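Local coordinates for protein HTH-type transcriptional repressor PhnF (Mycobacterium smegmatis, PDB 3F8M) that represses transcription of the phnDCE phosphate-uptake operon when the cell has phosphate available, as a DNA-binding regulator of the GntR family, at residues A151-G156 against S213-D218; R158-H163 against Y168-S173. All blocks are in the same frame, centred on the assembly; numbering follows the deposited sequence. Where two conformers were deposited one is given.

Interaction 1. Residues A151-G156 against S213-D218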
ATOM      1  N   ALA A 151      28.022  -4.522  -3.194  1.00 19.37           N
ATOM      2  CA  ALA A 151      28.952  -5.017  -2.153  1.00 19.75           C
ATOM      3  C   ALA A 151      30.132  -4.100  -1.972  1.00 22.01           C
ATOM      4  O   ALA A 151      30.645  -3.959  -0.849  1.00 21.17           O
ATOM      5  CB  ALA A 151      29.474  -6.388  -2.498  1.00 20.52           C
ATOM      6  N   GLN A 152      30.557  -3.480  -3.077  1.00 22.54           N
ATOM      7  CA  GLN A 152      31.712  -2.553  -3.079  0.70 23.78           C
ATOM      8  C   GLN A 152      31.511  -1.362  -2.171  1.00 23.58           C
ATOM      9  O   GLN A 152      32.455  -0.811  -1.603  1.00 23.35           O
ATOM     10  CB  GLN A 152      32.055  -2.118  -4.513  0.70 24.38           C
ATOM     11  CG  GLN A 152      32.627  -3.299  -5.280  0.70 27.75           C
ATOM     12  CD  GLN A 152      33.534  -2.938  -6.428  0.70 31.48           C
ATOM     13  OE1 GLN A 152      33.218  -2.073  -7.265  0.70 33.17           O
ATOM     14  NE2 GLN A 152      34.666  -3.635  -6.504  0.70 32.73           N
ATOM     15  N   ARG A 153      30.257  -0.936  -2.039  1.00 22.11           N
ATOM     16  CA  ARG A 153      29.940   0.212  -1.178  1.00 21.73           C
ATOM     17  C   ARG A 153      30.044  -0.067   0.322  1.00 21.20           C
ATOM     18  O   ARG A 153      30.081   0.873   1.109  1.00 20.56           O
ATOM     19  CB  ARG A 153      28.546   0.786  -1.446  1.00 22.05           C
ATOM     20  CG  ARG A 153      28.314   1.437  -2.843  1.00 21.66           C
ATOM     21  CD  ARG A 153      27.137   2.408  -2.765  1.00 23.35           C
ATOM     22  NE  ARG A 153      27.450   3.548  -1.909  1.00 23.15           N
ATOM     23  CZ  ARG A 153      26.679   4.609  -1.724  1.00 24.25           C
ATOM     24  NH1 ARG A 153      25.496   4.715  -2.330  1.00 25.80           N
ATOM     25  NH2 ARG A 153      27.095   5.583  -0.922  1.00 25.49           N
ATOM     26  N   TYR A 154      30.065  -1.333   0.722  1.00 19.65           N
ATOM     27  CA  TYR A 154      29.951  -1.665   2.163  1.00 20.63           C
ATOM     28  C   TYR A 154      30.974  -2.667   2.668  1.00 20.21           C
ATOM     29  O   TYR A 154      30.616  -3.715   3.184  1.00 18.76           O
ATOM     30  CB  TYR A 154      28.513  -2.160   2.510  1.00 19.42           C
ATOM     31  CG  TYR A 154      27.443  -1.246   1.974  1.00 20.59           C
ATOM     32  CD1 TYR A 154      27.190  -0.011   2.567  1.00 20.52           C
ATOM     33  CD2 TYR A 154      26.669  -1.630   0.869  1.00 17.16           C
ATOM     34  CE1 TYR A 154      26.194   0.835   2.063  1.00 21.81           C
ATOM     35  CE2 TYR A 154      25.672  -0.795   0.364  1.00 20.60           C
ATOM     36  CZ  TYR A 154      25.457   0.449   0.957  1.00 20.53           C
ATOM     37  OH  TYR A 154      24.466   1.268   0.468  1.00 20.69           O
ATOM     38  N   PRO A 155      32.288  -2.351   2.558  1.00 21.05           N
ATOM     39  CA  PRO A 155      33.214  -3.344   3.086  1.00 20.17           C
ATOM     40  C   PRO A 155      33.017  -3.554   4.591  1.00 21.11           C
ATOM     41  O   PRO A 155      32.664  -2.624   5.351  1.00 20.79           O
ATOM     42  CB  PRO A 155      34.631  -2.752   2.771  1.00 21.28           C
ATOM     43  CG  PRO A 155      34.399  -1.302   2.646  1.00 21.16           C
ATOM     44  CD  PRO A 155      32.969  -1.149   2.058  1.00 22.36           C
ATOM     45  N   GLY A 156      33.205  -4.791   5.000  1.00 20.75           N
ATOM     46  CA  GLY A 156      33.148  -5.190   6.387  1.00 21.68           C
ATOM     47  C   GLY A 156      31.711  -5.322   6.898  1.00 22.88           C
ATOM     48  O   GLY A 156      31.504  -5.667   8.057  1.00 23.27           O
ATOM     49  N   SER A 213      16.662   2.941  -2.908  1.00 21.91           N
ATOM     50  CA  SER A 213      17.022   4.103  -2.113  1.00 22.21           C
ATOM     51  C   SER A 213      18.258   4.728  -2.702  1.00 22.32           C
ATOM     52  O   SER A 213      19.132   4.024  -3.232  1.00 22.99           O
ATOM     53  CB  SER A 213      17.316   3.727  -0.652  1.00 22.36           C
ATOM     54  OG  SER A 213      16.219   3.110  -0.054  1.00 21.29           O
ATOM     55  N   TYR A 214      18.325   6.051  -2.565  1.00 23.35           N
ATOM     56  CA  TYR A 214      19.365   6.876  -3.120  1.00 24.37           C
ATOM     57  C   TYR A 214      19.920   7.827  -2.050  1.00 23.90           C
ATOM     58  O   TYR A 214      19.182   8.339  -1.192  1.00 24.97           O
ATOM     59  CB  TYR A 214      18.810   7.709  -4.289  1.00 25.29           C
ATOM     60  CG  TYR A 214      18.246   6.873  -5.426  1.00 24.07           C
ATOM     61  CD1 TYR A 214      19.070   6.434  -6.447  1.00 25.57           C
ATOM     62  CD2 TYR A 214      16.899   6.534  -5.448  1.00 26.62           C
ATOM     63  CE1 TYR A 214      18.554   5.651  -7.484  1.00 30.11           C
ATOM     64  CE2 TYR A 214      16.370   5.765  -6.463  1.00 27.74           C
ATOM     65  CZ  TYR A 214      17.195   5.340  -7.471  1.00 27.15           C
ATOM     66  OH  TYR A 214      16.661   4.599  -8.467  1.00 31.47           O
ATOM     67  N   ASP A 215      21.223   8.039  -2.126  1.00 25.90           N
ATOM     68  CA  ASP A 215      21.961   8.804  -1.122  1.00 26.93           C
ATOM     69  C   ASP A 215      22.071  10.281  -1.514  1.00 27.91           C
ATOM     70  O   ASP A 215      21.437  10.729  -2.480  1.00 28.00           O
ATOM     71  CB  ASP A 215      23.347   8.186  -0.824  1.00 27.04           C
ATOM     72  CG  ASP A 215      24.334   8.325  -1.974  1.00 27.80           C
ATOM     73  OD1 ASP A 215      24.119   9.177  -2.865  1.00 31.78           O
ATOM     74  OD2 ASP A 215      25.345   7.591  -1.993  1.00 28.49           O
ATOM     75  N   GLN A 216      22.896  11.011  -0.771  1.00 28.53           N
ATOM     76  CA  GLN A 216      23.048  12.467  -0.950  1.00 30.05           C
ATOM     77  C   GLN A 216      23.642  12.847  -2.322  1.00 31.16           C
ATOM     78  O   GLN A 216      23.464  13.988  -2.782  1.00 32.30           O
ATOM     79  CB  GLN A 216      23.853  13.075   0.213  1.00 30.08           C
ATOM     80  CG  GLN A 216      25.295  12.566   0.342  1.00 29.02           C
ATOM     81  CD  GLN A 216      25.434  11.411   1.343  1.00 31.86           C
ATOM     82  OE1 GLN A 216      24.642  10.470   1.331  1.00 28.86           O
ATOM     83  NE2 GLN A 216      26.456  11.479   2.203  1.00 31.32           N
ATOM     84  N   ASP A 217      24.342  11.912  -2.959  1.00 31.84           N
ATOM     85  CA  ASP A 217      24.841  12.110  -4.315  1.00 33.94           C
ATOM     86  C   ASP A 217      23.950  11.487  -5.387  1.00 34.46           C
ATOM     87  O   ASP A 217      24.370  11.377  -6.545  1.00 35.20           O
ATOM     88  CB  ASP A 217      26.238  11.524  -4.445  1.00 33.65           C
ATOM     89  CG  ASP A 217      27.235  12.217  -3.552  1.00 37.18           C
ATOM     90  OD1 ASP A 217      27.124  13.452  -3.410  1.00 38.98           O
ATOM     91  OD2 ASP A 217      28.104  11.526  -2.972  1.00 40.61           O
ATOM     92  N   ASP A 218      22.760  11.041  -4.987  1.00 34.65           N
ATOM     93  CA  ASP A 218      21.864  10.296  -5.860  1.00 34.85           C
ATOM     94  C   ASP A 218      22.483   8.989  -6.372  1.00 33.86           C
ATOM     95  O   ASP A 218      22.227   8.575  -7.505  1.00 34.50           O
ATOM     96  CB  ASP A 218      21.448  11.180  -7.044  1.00 36.27           C
ATOM     97  CG  ASP A 218      20.072  10.864  -7.533  1.00 38.19           C
ATOM     98  OD1 ASP A 218      19.170  10.570  -6.694  1.00 39.19           O
ATOM     99  OD2 ASP A 218      19.907  10.911  -8.768  1.00 41.68           O
TER

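Interaction 2. Residues R158-H163 against Y168-S173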
ATOM      1  N   ARG A 158      29.272  -7.424   6.940  1.00 28.04           N
ATOM      2  CA  ARG A 158      29.025  -8.595   7.808  1.00 31.88           C
ATOM      3  C   ARG A 158      29.720  -8.564   9.170  1.00 33.05           C
ATOM      4  O   ARG A 158      29.205  -9.137  10.142  1.00 33.71           O
ATOM      5  CB  ARG A 158      29.324  -9.881   7.080  1.00 31.48           C
ATOM      6  CG  ARG A 158      28.213 -10.194   6.127  1.00 34.33           C
ATOM      7  CD  ARG A 158      28.502 -11.394   5.323  1.00 36.13           C
ATOM      8  NE  ARG A 158      29.146 -10.985   4.084  1.00 38.06           N
ATOM      9  CZ  ARG A 158      29.300 -11.763   3.018  1.00 37.61           C
ATOM     10  NH1 ARG A 158      28.854 -13.022   3.018  1.00 36.25           N
ATOM     11  NH2 ARG A 158      29.914 -11.268   1.950  1.00 39.30           N
ATOM     12  N   GLU A 159      30.861  -7.876   9.240  1.00 33.73           N
ATOM     13  CA  GLU A 159      31.635  -7.698  10.479  0.50 33.61           C
ATOM     14  C   GLU A 159      31.061  -6.609  11.373  1.00 33.72           C
ATOM     15  O   GLU A 159      30.905  -6.795  12.568  1.00 35.35           O
ATOM     16  CB  GLU A 159      33.085  -7.284  10.166  0.50 33.44           C
ATOM     17  CG  GLU A 159      33.969  -8.332   9.528  0.50 32.30           C
ATOM     18  CD  GLU A 159      35.411  -7.859   9.390  0.50 30.24           C
ATOM     19  OE1 GLU A 159      35.844  -7.635   8.228  0.50 30.89           O
ATOM     20  OE2 GLU A 159      36.096  -7.687  10.433  0.50 25.53           O
ATOM     21  N   THR A 160      30.780  -5.438  10.800  1.00 33.06           N
ATOM     22  CA  THR A 160      30.330  -4.318  11.586  1.00 31.66           C
ATOM     23  C   THR A 160      28.828  -4.372  11.922  1.00 31.78           C
ATOM     24  O   THR A 160      28.387  -3.700  12.873  1.00 32.21           O
ATOM     25  CB  THR A 160      30.605  -2.988  10.902  1.00 32.87           C
ATOM     26  OG1 THR A 160      29.647  -2.766   9.845  1.00 30.56           O
ATOM     27  CG2 THR A 160      32.058  -2.917  10.371  1.00 32.27           C
ATOM     28  N   PHE A 161      28.062  -5.158  11.148  1.00 29.40           N
ATOM     29  CA  PHE A 161      26.580  -5.125  11.251  1.00 27.19           C
ATOM     30  C   PHE A 161      25.929  -6.090  12.250  1.00 26.53           C
ATOM     31  O   PHE A 161      26.053  -7.300  12.123  1.00 28.07           O
ATOM     32  CB  PHE A 161      25.921  -5.337   9.879  1.00 24.66           C
ATOM     33  CG  PHE A 161      24.447  -5.087   9.886  1.00 22.78           C
ATOM     34  CD1 PHE A 161      23.928  -3.976  10.572  1.00 20.71           C
ATOM     35  CD2 PHE A 161      23.568  -5.965   9.212  1.00 21.96           C
ATOM     36  CE1 PHE A 161      22.550  -3.732  10.587  1.00 22.14           C
ATOM     37  CE2 PHE A 161      22.175  -5.716   9.222  1.00 20.36           C
ATOM     38  CZ  PHE A 161      21.683  -4.599   9.928  1.00 19.80           C
ATOM     39  N   ASP A 162      25.144  -5.550  13.172  1.00 25.81           N
ATOM     40  CA  ASP A 162      24.297  -6.427  14.020  1.00 25.99           C
ATOM     41  C   ASP A 162      23.051  -6.770  13.179  1.00 25.07           C
ATOM     42  O   ASP A 162      22.186  -5.918  12.931  1.00 23.46           O
ATOM     43  CB  ASP A 162      23.941  -5.718  15.315  1.00 26.01           C
ATOM     44  CG  ASP A 162      22.839  -6.433  16.116  1.00 27.50           C
ATOM     45  OD1 ASP A 162      22.430  -7.543  15.751  1.00 28.56           O
ATOM     46  OD2 ASP A 162      22.403  -5.855  17.135  1.00 31.40           O
ATOM     47  N   HIS A 163      23.003  -8.005  12.700  1.00 26.33           N
ATOM     48  CA  HIS A 163      21.940  -8.436  11.773  1.00 28.83           C
ATOM     49  C   HIS A 163      20.500  -8.394  12.350  1.00 28.48           C
ATOM     50  O   HIS A 163      19.533  -8.461  11.612  1.00 30.73           O
ATOM     51  CB  HIS A 163      22.291  -9.786  11.135  1.00 29.60           C
ATOM     52  CG  HIS A 163      22.402 -10.934  12.100  1.00 31.97           C
ATOM     53  ND1 HIS A 163      21.319 -11.434  12.794  1.00 35.78           N
ATOM     54  CD2 HIS A 163      23.450 -11.725  12.428  1.00 33.12           C
ATOM     55  CE1 HIS A 163      21.705 -12.464  13.533  1.00 34.38           C
ATOM     56  NE2 HIS A 163      22.994 -12.658  13.330  1.00 36.49           N
ATOM     57  N   TYR A 168      19.354   0.524   8.023  1.00 18.46           N
ATOM     58  CA  TYR A 168      19.417   1.938   7.645  1.00 20.17           C
ATOM     59  C   TYR A 168      20.313   2.728   8.613  1.00 19.41           C
ATOM     60  O   TYR A 168      21.082   3.616   8.203  1.00 18.99           O
ATOM     61  CB  TYR A 168      18.005   2.528   7.617  1.00 19.13           C
ATOM     62  CG  TYR A 168      17.207   2.187   6.364  1.00 22.27           C
ATOM     63  CD1 TYR A 168      17.526   1.082   5.571  1.00 21.31           C
ATOM     64  CD2 TYR A 168      16.096   2.952   5.999  1.00 25.11           C
ATOM     65  CE1 TYR A 168      16.798   0.774   4.429  1.00 23.03           C
ATOM     66  CE2 TYR A 168      15.340   2.626   4.874  1.00 27.43           C
ATOM     67  CZ  TYR A 168      15.707   1.552   4.087  1.00 26.57           C
ATOM     68  OH  TYR A 168      14.972   1.271   2.955  1.00 27.73           O
ATOM     69  N   ALA A 169      20.256   2.377   9.889  1.00 19.82           N
ATOM     70  CA  ALA A 169      21.111   3.053  10.894  1.00 20.63           C
ATOM     71  C   ALA A 169      22.585   2.737  10.629  1.00 21.55           C
ATOM     72  O   ALA A 169      23.456   3.615  10.708  1.00 20.60           O
ATOM     73  CB  ALA A 169      20.702   2.639  12.324  1.00 21.92           C
ATOM     74  N   GLU A 170      22.852   1.490  10.262  1.00 20.43           N
ATOM     75  CA  GLU A 170      24.217   1.096   9.926  1.00 20.94           C
ATOM     76  C   GLU A 170      24.729   1.826   8.704  1.00 20.30           C
ATOM     77  O   GLU A 170      25.887   2.253   8.662  1.00 20.15           O
ATOM     78  CB  GLU A 170      24.320  -0.426   9.733  1.00 20.32           C
ATOM     79  CG  GLU A 170      25.676  -0.880   9.127  1.00 21.26           C
ATOM     80  CD  GLU A 170      26.820  -0.797  10.131  1.00 25.10           C
ATOM     81  OE1 GLU A 170      26.520  -0.771  11.334  1.00 24.90           O
ATOM     82  OE2 GLU A 170      27.998  -0.797   9.720  1.00 24.69           O
ATOM     83  N   ILE A 171      23.884   1.942   7.692  1.00 19.09           N
ATOM     84  CA  ILE A 171      24.270   2.669   6.492  1.00 19.34           C
ATOM     85  C   ILE A 171      24.481   4.165   6.797  1.00 19.57           C
ATOM     86  O   ILE A 171      25.479   4.768   6.348  1.00 20.03           O
ATOM     87  CB  ILE A 171      23.314   2.371   5.290  1.00 18.83           C
ATOM     88  CG1 ILE A 171      23.515   0.938   4.809  1.00 18.95           C
ATOM     89  CG2 ILE A 171      23.532   3.420   4.118  1.00 20.24           C
ATOM     90  CD1 ILE A 171      22.493   0.377   3.766  1.00 19.85           C
ATOM     91  N   ARG A 172      23.590   4.766   7.589  1.00 19.71           N
ATOM     92  CA  ARG A 172      23.773   6.161   7.996  1.00 21.69           C
ATOM     93  C   ARG A 172      25.102   6.374   8.754  1.00 21.85           C
ATOM     94  O   ARG A 172      25.811   7.366   8.483  1.00 22.40           O
ATOM     95  CB  ARG A 172      22.607   6.640   8.847  1.00 22.08           C
ATOM     96  CG  ARG A 172      21.364   6.857   8.031  1.00 24.24           C
ATOM     97  CD  ARG A 172      20.221   7.348   8.917  1.00 25.98           C
ATOM     98  NE  ARG A 172      19.027   7.493   8.087  1.00 32.13           N
ATOM     99  CZ  ARG A 172      17.924   6.752   8.172  1.00 30.95           C
ATOM    100  NH1 ARG A 172      17.813   5.799   9.074  1.00 28.60           N
ATOM    101  NH2 ARG A 172      16.920   6.992   7.325  1.00 31.63           N
ATOM    102  N   SER A 173      25.440   5.416   9.623  1.00 21.92           N
ATOM    103  CA  SER A 173      26.678   5.446  10.451  1.00 22.22           C
ATOM    104  C   SER A 173      27.931   5.385   9.581  1.00 21.95           C
ATOM    105  O   SER A 173      29.001   5.786  10.024  1.00 21.15           O
ATOM    106  CB  SER A 173      26.677   4.330  11.526  1.00 22.07           C
ATOM    107  OG  SER A 173      27.046   3.062  11.010  1.00 24.30           O
TER
HETATM  108  O   HOH W   1      24.779  -2.358  13.518  1.00 33.31           O

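Interaction 1. Residues A151-G156 against S213-D218
Arg153 reaches out of the short 3-10 turn 151-153 and closes its guanidinium end on the carboxylate of Asp215, just past the end of strand 206-214. The backbones stay well apart, the CA atoms of Arg153 and Asp215 being 11.7 Å from each other, so one long side chain spans the gap. Both terminal nitrogens take the same oxygen: Arg153 NH1 and Arg153 NH2 each lie 2.9 Å from Asp215 OD2, a forked, end-on salt bridge. Neither bond is straight, as expected when two donors share one acceptor. The flat groups stand nearly perpendicular, their planes 83° apart: NH2 meets OD2 almost along its C-O bond, while NH1 comes in from above the carboxylate plane.

The other oxygen is spent at home. Asp215 OD1 accepts from the backbone N of Asp217 at 2.7 Å, and also from the backbone N of Val219. With CG lying between the backbone N and the carbonyl carbon (chi1 70°), the carboxylate can serve its own turn with one oxygen and the arginine with the other. This leaves a buried carboxylate bonded at both oxygens, and the nearby arginine charge would be expected to stabilise its ionised form. Arg153 NH1 has a second acceptor in the carbonyl of Ala220, on the next strand.

The Asp217 N to Asp215 OD1 bond makes an Asx turn, superposed on a type I beta turn from Asp215 to Asp218, here in the hairpin joining strands 206-214 and 220-229 of the UTRA domain.

Interaction 2. Residues R158-H163 against Y168-S173
Phe161 brings CD1 and CE1 of its ring obliquely against the aliphatic stem of Glu170. Phe161 CD1 is 3.7 Å from Glu170 CB, and Glu170 CG is almost as near, so the ring meets the first two methylenes. The chains come nearest at this pair, the CA atoms of Phe161 and Glu170 lying 6.8 Å apart.

Beyond the ring the glutamate changes character. CG points opposite the backbone N (chi1 170°), which carries the stem across to the other segment, and a bend at chi2 (74°) then turns the carboxylate toward Thr160. There Thr160 OG1 donates to Glu170 OE2 at 2.6 Å, a short bond that arrives from well above the carboxylate plane, with the two side chains crossing at about a right angle.

The same oxygen forms a salt bridge with NE of Arg174, whose NH2 in turn donates to Thr160 OG1; the arginine thus ties the acid and the hydroxyl together. The second oxygen is occupied through solvent. A water accepts from the backbone N of Asp162 at 3.2 Å and donates to Glu170 OE1 at the same distance, linking the carboxylate to the chain just after Phe161, the first residue to leave the helix. One acidic side chain therefore holds both the last residue of helix 157-160 and the loop that follows.

Phe161 is buried, packing also on Leu131 and Arg133 of strand 127-137 and on Trp107 of strand 100-111. The contact joins two short, consecutive helices, 157-160 and 167-173, beside these strands of the six-stranded antiparallel sheet.

How the interactions relate
Both contacts belong to the UTRA domain and lie about 12 Å apart between centres. Neither is purely core or surface: each pairs a buried residue, Asp215 or Phe161, with more accessible partners. Interaction 1 is wholly polar, a charge pair tying the loop after strand 140-150 to a hairpin turn far along the chain. Interaction 2 mixes an aromatic-aliphatic contact with a hydroxyl, a carboxylate and a water, and joins consecutive short helices close in sequence. It falls within the chain between the two halves of interaction 1. The two touch at Tyr154 and Ile171, and again where the hydroxyls of Ser213 and Tyr168 pack together; Arg174, which serves Glu170, also donates to the carbonyl of Pro155.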